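Local structure of SusD homolog (Bacteroides thetaiotaomicron, 4MRU) at residues 84-89 and 115-120; 196-201 and 323-328; 209-214 and 434-439. The protein probably binds glycans, such as mucin O-glycans, at the cell surface as a SusD-like lipoprotein with a TPR-like helical fold. All coordinates share one frame; numbering follows the deposited sequence.

Contact 1 of 3, residues 84-89 and 115-120; sequences TDVISE and VTIMQR
Val86 and Ile117 meet methyl to methyl at the tightest point between helices 81-100 and 104-125: CG1 of Val86 lies 3.5 Å from CG2 of Ile117, closer than carbons usually pack. Both methyls stand anti to their own backbone N (chi1 179° for Val86), and the two side chains overlap alongside, pointing opposite ways. Selenomethionine Met118 fills in beside them. Its chain bends at CB-CG, which brings CE to 3.8 Å from CA of Ile87 and 4.0 Å from CG1 of Ile87, with the two side chains crossing at about a right angle. These looser approaches lie toward the more open side, where Ile87 is partly exposed. Beyond it the exposed Ser88 points away from helix 104-125. The segment axes come no nearer than 10.9 Å and run antiparallel at 160°, a pairing consistent with the TPR-like fold of the family. Met118 also touches Met159 of helix 152-173. No hydrogen bond crosses between the segments, so their attachment here rests on apolar contact and shape alone.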
loop_
_atom_site.group_PDB
_atom_site.type_symbol
_atom_site.label_atom_id
_atom_site.label_comp_id
_atom_site.label_asym_id
_atom_site.label_seq_id
_atom_site.Cartn_x
_atom_site.Cartn_y
_atom_site.Cartn_z
ATOM N N THR A 84 -1.772 -3.007 -17.157
ATOM C CA THR A 84 -2.603 -3.604 -18.188
ATOM C C THR A 84 -3.526 -4.699 -17.627
ATOM O O THR A 84 -4.704 -4.733 -17.942
ATOM C CB THR A 84 -1.756 -4.196 -19.316
ATOM O OG1 THR A 84 -0.922 -3.173 -19.899
ATOM C CG2 THR A 84 -2.662 -4.810 -20.426
ATOM N N ASP A 85 -3.000 -5.611 -16.809
ATOM C CA ASP A 85 -3.856 -6.680 -16.245
ATOM C C ASP A 85 -4.910 -6.177 -15.250
ATOM O O ASP A 85 -6.069 -6.610 -15.297
ATOM C CB ASP A 85 -2.994 -7.777 -15.602
ATOM C CG ASP A 85 -2.130 -8.505 -16.625
ATOM O OD1 ASP A 85 -2.336 -8.319 -17.835
ATOM O OD2 ASP A 85 -1.203 -9.228 -16.222
ATOM N N VAL A 86 -4.530 -5.269 -14.363
ATOM C CA VAL A 86 -5.504 -4.700 -13.440
ATOM C C VAL A 86 -6.654 -4.036 -14.196
ATOM O O VAL A 86 -7.795 -4.308 -13.918
ATOM C CB VAL A 86 -4.880 -3.694 -12.459
ATOM C CG1 VAL A 86 -5.937 -3.130 -11.553
ATOM C CG2 VAL A 86 -3.857 -4.393 -11.581
ATOM N N ILE A 87 -6.330 -3.180 -15.162
ATOM C CA ILE A 87 -7.340 -2.467 -15.901
ATOM C C ILE A 87 -8.159 -3.416 -16.776
ATOM O O ILE A 87 -9.377 -3.342 -16.737
ATOM C CB ILE A 87 -6.699 -1.331 -16.736
ATOM C CG1 ILE A 87 -6.223 -0.228 -15.789
ATOM C CG2 ILE A 87 -7.692 -0.795 -17.751
ATOM C CD1 ILE A 87 -5.335 0.835 -16.409
ATOM N N SER A 88 -7.527 -4.334 -17.515
ATOM C CA SER A 88 -8.276 -5.174 -18.442
ATOM C C SER A 88 -9.144 -6.186 -17.703
ATOM O O SER A 88 -10.130 -6.687 -18.255
ATOM C CB SER A 88 -7.330 -5.892 -19.390
ATOM O OG SER A 88 -6.564 -6.828 -18.683
ATOM N N GLU A 89 -8.781 -6.509 -16.470
ATOM C CA GLU A 89 -9.615 -7.437 -15.686
ATOM C C GLU A 89 -10.726 -6.730 -14.925
ATOM O O GLU A 89 -11.759 -7.336 -14.641
ATOM C CB GLU A 89 -8.761 -8.223 -14.739
ATOM C CG GLU A 89 -7.872 -9.216 -15.469
ATOM C CD GLU A 89 -6.967 -10.024 -14.554
ATOM O OE1 GLU A 89 -7.328 -10.223 -13.381
ATOM O OE2 GLU A 89 -5.891 -10.477 -15.031
ATOM N N VAL A 115 -13.139 2.288 -7.377
ATOM C CA VAL A 115 -12.300 3.290 -6.792
ATOM C C VAL A 115 -11.178 2.616 -5.991
ATOM O O VAL A 115 -10.023 3.007 -6.069
ATOM C CB VAL A 115 -13.090 4.238 -5.872
ATOM C CG1 VAL A 115 -12.147 5.101 -5.068
ATOM C CG2 VAL A 115 -14.063 5.096 -6.683
ATOM N N THR A 116 -11.522 1.635 -5.174
ATOM C CA THR A 116 -10.528 0.997 -4.327
ATOM C C THR A 116 -9.387 0.365 -5.165
ATOM O O THR A 116 -8.229 0.485 -4.827
ATOM C CB THR A 116 -11.214 -0.058 -3.425
ATOM O OG1 THR A 116 -12.260 0.568 -2.673
ATOM C CG2 THR A 116 -10.219 -0.728 -2.487
ATOM N N ILE A 117 -9.732 -0.326 -6.246
ATOM C CA ILE A 117 -8.751 -0.939 -7.133
ATOM C C ILE A 117 -7.857 0.125 -7.759
ATOM O O ILE A 117 -6.631 0.030 -7.769
ATOM C CB ILE A 117 -9.454 -1.698 -8.280
ATOM C CG1 ILE A 117 -10.162 -2.911 -7.736
ATOM C CG2 ILE A 117 -8.443 -2.130 -9.338
ATOM C CD1 ILE A 117 -11.238 -3.483 -8.651
HETATM N N MSE A 118 -8.506 1.155 -8.290
HETATM C CA MSE A 118 -7.801 2.099 -9.127
HETATM C C MSE A 118 -7.086 3.201 -8.356
HETATM O O MSE A 118 -6.193 3.859 -8.915
HETATM C CB MSE A 118 -8.791 2.741 -10.084
HETATM C CG MSE A 118 -9.369 1.739 -11.083
HETATM SE SE MSE A 118 -7.933 0.923 -12.191
HETATM C CE MSE A 118 -8.921 -0.632 -12.916
ATOM N N GLN A 119 -7.451 3.439 -7.101
ATOM C CA GLN A 119 -6.661 4.358 -6.263
ATOM C C GLN A 119 -5.190 3.905 -6.237
ATOM O O GLN A 119 -4.250 4.716 -6.336
ATOM C CB GLN A 119 -7.246 4.471 -4.844
ATOM C CG GLN A 119 -6.404 5.254 -3.819
ATOM C CD GLN A 119 -5.646 4.307 -2.914
ATOM O OE1 GLN A 119 -6.230 3.686 -2.030
ATOM N NE2 GLN A 119 -4.352 4.156 -3.149
ATOM N N ARG A 120 -4.983 2.605 -6.158
ATOM C CA ARG A 120 -3.647 2.039 -6.112
ATOM C C ARG A 120 -2.949 2.267 -7.458
ATOM O O ARG A 120 -1.773 2.636 -7.516
ATOM C CB ARG A 120 -3.686 0.561 -5.787
ATOM C CG ARG A 120 -3.999 0.221 -4.334
ATOM C CD ARG A 120 -4.686 -1.107 -4.188
ATOM N NE ARG A 120 -3.997 -2.181 -4.928
ATOM C CZ ARG A 120 -2.953 -2.857 -4.457
ATOM N NH1 ARG A 120 -2.416 -2.552 -3.272
ATOM N NH2 ARG A 120 -2.404 -3.779 -5.194
#

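Contact 2 of 3, residues 196-201 and 323-328; sequences RLFLHS and VWMTAS. With EDO (1,2-ethanediol), chain F.
Phe198 turns the edge of its ring to Met325, a selenomethionine whose CB lies in the ring plane, 3.8 Å from Phe198 CE1. At the far end of the same ring, CZ comes to 3.9 Å from CE3 of Trp324. The two aromatic groups meet obliquely, their planes at 52° and the centroids of the phenyl and the six-membered indole ring 5.8 Å apart, so this is neither a stack nor a T-shaped pair. With CG anti to its backbone N (chi1 168°), the phenyl ring is carried from the flank of its helix toward the strand. One turn further along, in the conformer modelled here, the selenium of Met325 lies 4.0 Å from Ser201 CB, while the serine hydroxyl is occupied on its own helix: OG bonds Leu197 O at 2.7 Å, from above the carbonyl plane and from the opposite face to Ser201 N. The same OG also bonds Ile232 N.

What sets Trp324 and Met325 in place is a classic beta bulge, in which both residues face Ala239 of the partner strand, and Ala239 in turn touches Phe198. The backbone O of Trp324 accepts a 2.7 Å bond from O2 of a 1,2-ethanediol, probably left from the crystallisation liquor; Asn426 and Arg205 also hold this molecule. Just past the strand, Thr326 is the N-cap of helix 327-339, its OG1 bonded to Glu329 N.

Helix 192-209 thus lies against the two-stranded antiparallel sheet of 239-241 and 322-325; the axis of 196-201 makes 70° with that of strand 323-325 and approaches it to 10.0 Å. Helix 152-173 packs on another side of helix 192-209, against Leu199 and Arg196, whereas helix 348-363 receives Ala327 and Ser328.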
loop_
_atom_site.group_PDB
_atom_site.type_symbol
_atom_site.label_atom_id
_atom_site.label_comp_id
_atom_site.label_asym_id
_atom_site.label_seq_id
_atom_site.Cartn_x
_atom_site.Cartn_y
_atom_site.Cartn_z
ATOM N N ARG A 196 -19.776 1.264 4.727
ATOM C CA ARG A 196 -19.658 2.732 4.891
ATOM C C ARG A 196 -18.434 3.156 5.726
ATOM O O ARG A 196 -17.775 4.138 5.400
ATOM C CB ARG A 196 -20.929 3.349 5.493
ATOM C CG ARG A 196 -22.108 3.217 4.528
ATOM C CD ARG A 196 -23.293 4.035 5.010
ATOM N NE ARG A 196 -22.990 5.431 4.840
ATOM C CZ ARG A 196 -23.129 6.376 5.758
ATOM N NH1 ARG A 196 -23.604 6.119 6.962
ATOM N NH2 ARG A 196 -22.802 7.613 5.436
ATOM N N LEU A 197 -18.134 2.425 6.795
ATOM C CA LEU A 197 -16.948 2.695 7.574
ATOM C C LEU A 197 -15.723 2.612 6.683
ATOM O O LEU A 197 -14.823 3.498 6.704
ATOM C CB LEU A 197 -16.818 1.715 8.733
ATOM C CG LEU A 197 -17.934 1.782 9.786
ATOM C CD1 LEU A 197 -17.679 0.707 10.842
ATOM C CD2 LEU A 197 -17.998 3.163 10.391
ATOM N N PHE A 198 -15.680 1.559 5.879
ATOM C CA PHE A 198 -14.536 1.386 4.995
ATOM C C PHE A 198 -14.465 2.539 3.993
ATOM O O PHE A 198 -13.387 3.097 3.734
ATOM C CB PHE A 198 -14.587 0.050 4.249
ATOM C CG PHE A 198 -13.611 -0.037 3.150
ATOM C CD1 PHE A 198 -12.260 -0.205 3.433
ATOM C CD2 PHE A 198 -14.011 0.077 1.837
ATOM C CE1 PHE A 198 -11.326 -0.264 2.414
ATOM C CE2 PHE A 198 -13.083 0.029 0.821
ATOM C CZ PHE A 198 -11.745 -0.168 1.114
ATOM N N LEU A 199 -15.589 2.855 3.388
ATOM C CA LEU A 199 -15.603 3.959 2.400
ATOM C C LEU A 199 -15.082 5.257 2.993
ATOM O O LEU A 199 -14.288 5.972 2.371
ATOM C CB LEU A 199 -17.022 4.146 1.874
ATOM C CG LEU A 199 -17.311 5.136 0.768
ATOM C CD1 LEU A 199 -18.554 4.666 0.021
ATOM C CD2 LEU A 199 -17.508 6.531 1.315
ATOM N N HIS A 200 -15.535 5.574 4.197
ATOM C CA HIS A 200 -15.043 6.786 4.890
ATOM C C HIS A 200 -13.548 6.727 5.224
ATOM O O HIS A 200 -12.848 7.741 5.194
ATOM C CB HIS A 200 -15.862 7.033 6.136
ATOM C CG HIS A 200 -17.315 7.226 5.854
ATOM N ND1 HIS A 200 -18.311 6.740 6.689
ATOM C CD2 HIS A 200 -17.948 7.763 4.789
ATOM C CE1 HIS A 200 -19.488 7.048 6.174
ATOM N NE2 HIS A 200 -19.292 7.634 5.008
ATOM N N SER A 201 -13.071 5.545 5.569
ATOM C CA SER A 201 -11.672 5.344 5.837
ATOM C C SER A 201 -10.828 5.563 4.544
ATOM O O SER A 201 -9.802 6.172 4.579
ATOM C CB SER A 201 -11.444 3.948 6.428
ATOM O OG SER A 201 -12.269 3.747 7.576
ATOM N N VAL A 323 -5.474 -8.197 3.703
ATOM C CA VAL A 323 -5.871 -7.111 4.606
ATOM C C VAL A 323 -5.890 -5.816 3.833
ATOM O O VAL A 323 -4.839 -5.342 3.385
ATOM C CB VAL A 323 -4.930 -7.020 5.847
ATOM C CG1 VAL A 323 -5.318 -5.868 6.772
ATOM C CG2 VAL A 323 -4.911 -8.333 6.645
ATOM N N TRP A 324 -7.085 -5.237 3.656
ATOM C CA TRP A 324 -7.201 -3.972 2.926
ATOM C C TRP A 324 -6.990 -2.717 3.792
ATOM O O TRP A 324 -6.206 -1.877 3.454
ATOM C CB TRP A 324 -8.563 -3.845 2.324
ATOM C CG TRP A 324 -8.895 -4.828 1.232
ATOM C CD1 TRP A 324 -8.160 -5.867 0.807
ATOM C CD2 TRP A 324 -10.077 -4.820 0.456
ATOM N NE1 TRP A 324 -8.817 -6.532 -0.214
ATOM C CE2 TRP A 324 -9.996 -5.879 -0.453
ATOM C CE3 TRP A 324 -11.201 -3.999 0.432
ATOM C CZ2 TRP A 324 -11.018 -6.152 -1.387
ATOM C CZ3 TRP A 324 -12.179 -4.218 -0.512
ATOM C CH2 TRP A 324 -12.092 -5.297 -1.403
HETATM N N MSE A 325 -7.732 -2.588 4.880
HETATM C CA MSE A 325 -7.693 -1.382 5.695
HETATM C C MSE A 325 -8.030 -1.754 7.101
HETATM O O MSE A 325 -9.004 -2.447 7.356
HETATM C CB MSE A 325 -8.688 -0.361 5.152
HETATM C CG MSE A 325 -8.703 0.823 6.123
HETATM SE SE MSE A 325 -7.862 2.500 5.588
HETATM C CE MSE A 325 -8.582 2.495 3.738
ATOM N N THR A 326 -7.193 -1.281 8.037
ATOM C CA THR A 326 -7.381 -1.591 9.436
ATOM C C THR A 326 -7.591 -0.355 10.315
ATOM O O THR A 326 -7.257 0.785 9.970
ATOM C CB THR A 326 -6.168 -2.305 10.016
ATOM O OG1 THR A 326 -5.061 -1.376 10.047
ATOM C CG2 THR A 326 -5.856 -3.556 9.218
ATOM N N ALA A 327 -8.160 -0.619 11.467
ATOM C CA ALA A 327 -8.313 0.400 12.512
ATOM C C ALA A 327 -6.999 1.064 12.857
ATOM O O ALA A 327 -6.975 2.256 13.078
ATOM C CB ALA A 327 -8.928 -0.217 13.745
ATOM N N SER A 328 -5.902 0.317 12.912
ATOM C CA SER A 328 -4.587 0.920 13.184
ATOM C C SER A 328 -4.226 1.965 12.133
ATOM O O SER A 328 -3.823 3.077 12.456
ATOM C CB SER A 328 -3.487 -0.145 13.237
ATOM O OG SER A 328 -2.238 0.434 13.504
HETATM C C1 EDO F . -6.782 -0.962 -0.457
HETATM O O1 EDO F . -5.765 -0.251 -1.172
HETATM C C2 EDO F . -6.029 -2.072 0.189
HETATM O O2 EDO F . -5.143 -1.403 1.068
#

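Contact 3 of 3, residues 209-214 and 434-439; sequences RLCYTD and HRRTGY
Arg436 NH1 lies 3.2 Å from SG of Cys211, an arginine nitrogen set against a sulfur, which approaches the guanidinium at its edge, near the plane. Further back along the same side chain, Arg436 CD sits 3.2 Å from the backbone O of Arg209. Extended as far as CD and then bent about the CG-CD bond (chi3 67°), the arginine side chain runs about perpendicular to that of Tyr212, while the ring and guanidinium planes are 29° apart. Its CG lies at the edge of that ring, 3.8 Å from Tyr212 CD2, while the backbone O of Arg436 is 3.5 Å from Tyr212 CE2. Cys211 SG rests 3.6 Å above one face of the same ring, toward its rim.

The receiving loop is a type I beta turn from Leu210 to Thr213. Its carbonyl, Leu210 O, takes Thr213 N and also Thr213 OG1 at 2.8 Å, the hydroxyl lying on an in-plane lone pair. On the other segment, helix 427-437 gives way to Gly438, the first residue beyond it, whose positive phi would jam a CB against the preceding carbonyl; Thr437 OG1 accepts from Tyr439 N in an ST turn.

Salt bridges to Glu433 and Glu336 hold the Arg436 guanidinium, and Thr437 CG2 lies over the centre of one face. With an alanine here, a gap would probably open beside Cys211 SG and the Tyr212 edge, and Glu336 would probably lose this positive partner. Arg209 shares Glu433 with Arg436 and also pairs with Glu429 and Asp123, while Tyr212 OH bonds Arg340.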
loop_
_atom_site.group_PDB
_atom_site.type_symbol
_atom_site.label_atom_id
_atom_site.label_comp_id
_atom_site.label_asym_id
_atom_site.label_seq_id
_atom_site.Cartn_x
_atom_site.Cartn_y
_atom_site.Cartn_z
ATOM N N ARG A 209 -3.370 11.875 1.371
ATOM C CA ARG A 209 -2.454 11.722 0.250
ATOM C C ARG A 209 -2.218 13.045 -0.437
ATOM O O ARG A 209 -1.120 13.263 -0.929
ATOM C CB ARG A 209 -2.970 10.693 -0.775
ATOM C CG ARG A 209 -1.899 10.275 -1.772
ATOM C CD ARG A 209 -1.005 9.119 -1.281
ATOM N NE ARG A 209 -1.715 7.859 -1.466
ATOM C CZ ARG A 209 -1.913 6.898 -0.579
ATOM N NH1 ARG A 209 -1.405 6.940 0.652
ATOM N NH2 ARG A 209 -2.613 5.839 -0.976
ATOM N N LEU A 210 -3.227 13.928 -0.433
ATOM C CA LEU A 210 -3.149 15.178 -1.172
ATOM C C LEU A 210 -2.770 16.402 -0.323
ATOM O O LEU A 210 -2.909 17.563 -0.781
ATOM C CB LEU A 210 -4.488 15.464 -1.864
ATOM C CG LEU A 210 -5.125 14.313 -2.653
ATOM C CD1 LEU A 210 -6.348 14.824 -3.398
ATOM C CD2 LEU A 210 -4.131 13.673 -3.592
ATOM N N CYS A 211 -2.205 16.165 0.853
ATOM C CA CYS A 211 -1.974 17.278 1.790
ATOM C C CYS A 211 -0.839 18.224 1.323
ATOM O O CYS A 211 -0.727 19.345 1.818
ATOM C CB CYS A 211 -1.756 16.740 3.199
ATOM S SG CYS A 211 -0.113 16.009 3.371
ATOM N N TYR A 212 -0.037 17.824 0.345
ATOM C CA TYR A 212 1.006 18.698 -0.181
ATOM C C TYR A 212 0.631 19.343 -1.524
ATOM O O TYR A 212 1.486 19.995 -2.143
ATOM C CB TYR A 212 2.348 17.929 -0.302
ATOM C CG TYR A 212 2.887 17.485 1.035
ATOM C CD1 TYR A 212 3.377 18.413 1.942
ATOM C CD2 TYR A 212 2.971 16.119 1.384
ATOM C CE1 TYR A 212 3.888 18.010 3.170
ATOM C CE2 TYR A 212 3.473 15.726 2.601
ATOM C CZ TYR A 212 3.957 16.686 3.484
ATOM O OH TYR A 212 4.451 16.289 4.701
ATOM N N THR A 213 -0.626 19.204 -1.975
ATOM C CA THR A 213 -1.062 19.761 -3.258
ATOM C C THR A 213 -1.891 21.016 -3.073
ATOM O O THR A 213 -2.155 21.407 -1.967
ATOM C CB THR A 213 -1.969 18.794 -4.028
ATOM O OG1 THR A 213 -3.204 18.618 -3.319
ATOM C CG2 THR A 213 -1.278 17.464 -4.227
ATOM N N ASP A 214 -2.306 21.630 -4.179
ATOM C CA ASP A 214 -3.180 22.811 -4.143
ATOM C C ASP A 214 -4.644 22.440 -3.867
ATOM O O ASP A 214 -5.531 23.289 -3.874
ATOM C CB ASP A 214 -3.023 23.642 -5.447
ATOM C CG ASP A 214 -3.645 22.982 -6.690
ATOM O OD1 ASP A 214 -4.117 21.826 -6.641
ATOM O OD2 ASP A 214 -3.654 23.643 -7.755
ATOM N N HIS A 434 5.638 6.549 1.766
ATOM C CA HIS A 434 7.067 6.822 1.780
ATOM C C HIS A 434 7.412 7.893 0.753
ATOM O O HIS A 434 8.113 8.848 1.048
ATOM C CB HIS A 434 7.919 5.539 1.555
ATOM C CG HIS A 434 9.376 5.831 1.352
ATOM N ND1 HIS A 434 10.246 6.058 2.395
ATOM C CD2 HIS A 434 10.085 6.062 0.223
ATOM C CE1 HIS A 434 11.428 6.401 1.921
ATOM N NE2 HIS A 434 11.372 6.374 0.606
ATOM N N ARG A 435 6.866 7.775 -0.439
ATOM C CA ARG A 435 7.009 8.854 -1.422
ATOM C C ARG A 435 6.450 10.220 -0.940
ATOM O O ARG A 435 7.060 11.279 -1.145
ATOM C CB ARG A 435 6.357 8.439 -2.735
ATOM C CG ARG A 435 7.131 7.334 -3.438
ATOM C CD ARG A 435 6.452 6.948 -4.757
ATOM N NE ARG A 435 5.254 6.167 -4.518
ATOM C CZ ARG A 435 4.271 5.974 -5.404
ATOM N NH1 ARG A 435 4.327 6.531 -6.592
ATOM N NH2 ARG A 435 3.208 5.247 -5.058
ATOM N N ARG A 436 5.287 10.190 -0.340
ATOM C CA ARG A 436 4.595 11.410 0.059
ATOM C C ARG A 436 5.349 12.136 1.163
ATOM O O ARG A 436 5.551 13.357 1.099
ATOM C CB ARG A 436 3.189 11.094 0.557
ATOM C CG ARG A 436 2.402 12.366 0.943
ATOM C CD ARG A 436 0.935 12.060 1.200
ATOM N NE ARG A 436 0.760 11.227 2.378
ATOM C CZ ARG A 436 0.658 11.670 3.630
ATOM N NH1 ARG A 436 0.686 12.959 3.896
ATOM N NH2 ARG A 436 0.549 10.799 4.635
ATOM N N THR A 437 5.722 11.381 2.199
ATOM C CA THR A 437 6.219 11.984 3.424
ATOM C C THR A 437 7.696 11.891 3.599
ATOM O O THR A 437 8.239 12.611 4.426
ATOM C CB THR A 437 5.577 11.309 4.672
ATOM O OG1 THR A 437 6.068 9.972 4.814
ATOM C CG2 THR A 437 4.063 11.297 4.567
ATOM N N GLY A 438 8.350 10.946 2.918
ATOM C CA GLY A 438 9.794 10.708 3.094
ATOM C C GLY A 438 10.080 9.678 4.169
ATOM O O GLY A 438 11.214 9.300 4.396
ATOM N N TYR A 439 9.030 9.153 4.778
ATOM C CA TYR A 439 9.161 8.212 5.862
ATOM C C TYR A 439 8.419 6.869 5.632
ATOM O O TYR A 439 7.511 6.781 4.806
ATOM C CB TYR A 439 8.616 8.837 7.138
ATOM C CG TYR A 439 9.122 10.238 7.410
ATOM C CD1 TYR A 439 10.486 10.510 7.473
ATOM C CD2 TYR A 439 8.213 11.275 7.681
ATOM C CE1 TYR A 439 10.957 11.798 7.732
ATOM C CE2 TYR A 439 8.666 12.558 7.921
ATOM C CZ TYR A 439 10.038 12.807 7.938
ATOM O OH TYR A 439 10.479 14.059 8.218
#

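How the contacts relate
From the N terminus, contact 1 comes first and closes a short loop: only 25 residues, mostly helical, separate 84-89 from 115-120, joining neighbouring helices. The chain then reaches helix 192-209, which serves both remaining contacts. Its middle opens contact 2, closed 122 residues later at strand 322-325, and its C-terminal end opens contact 3, closed only at helix 427-437. Contacts 2 and 3 therefore cross, yet their nearest atoms stay about 8 Å apart. Contact 1 touches both: Thr116 packs on Phe198, and Gln119 on Arg209. Helix 104-125 thus lies along helix 192-209, tying the N-terminal helices to the sheet of strands 239-241 and 322-325 and to the later helices.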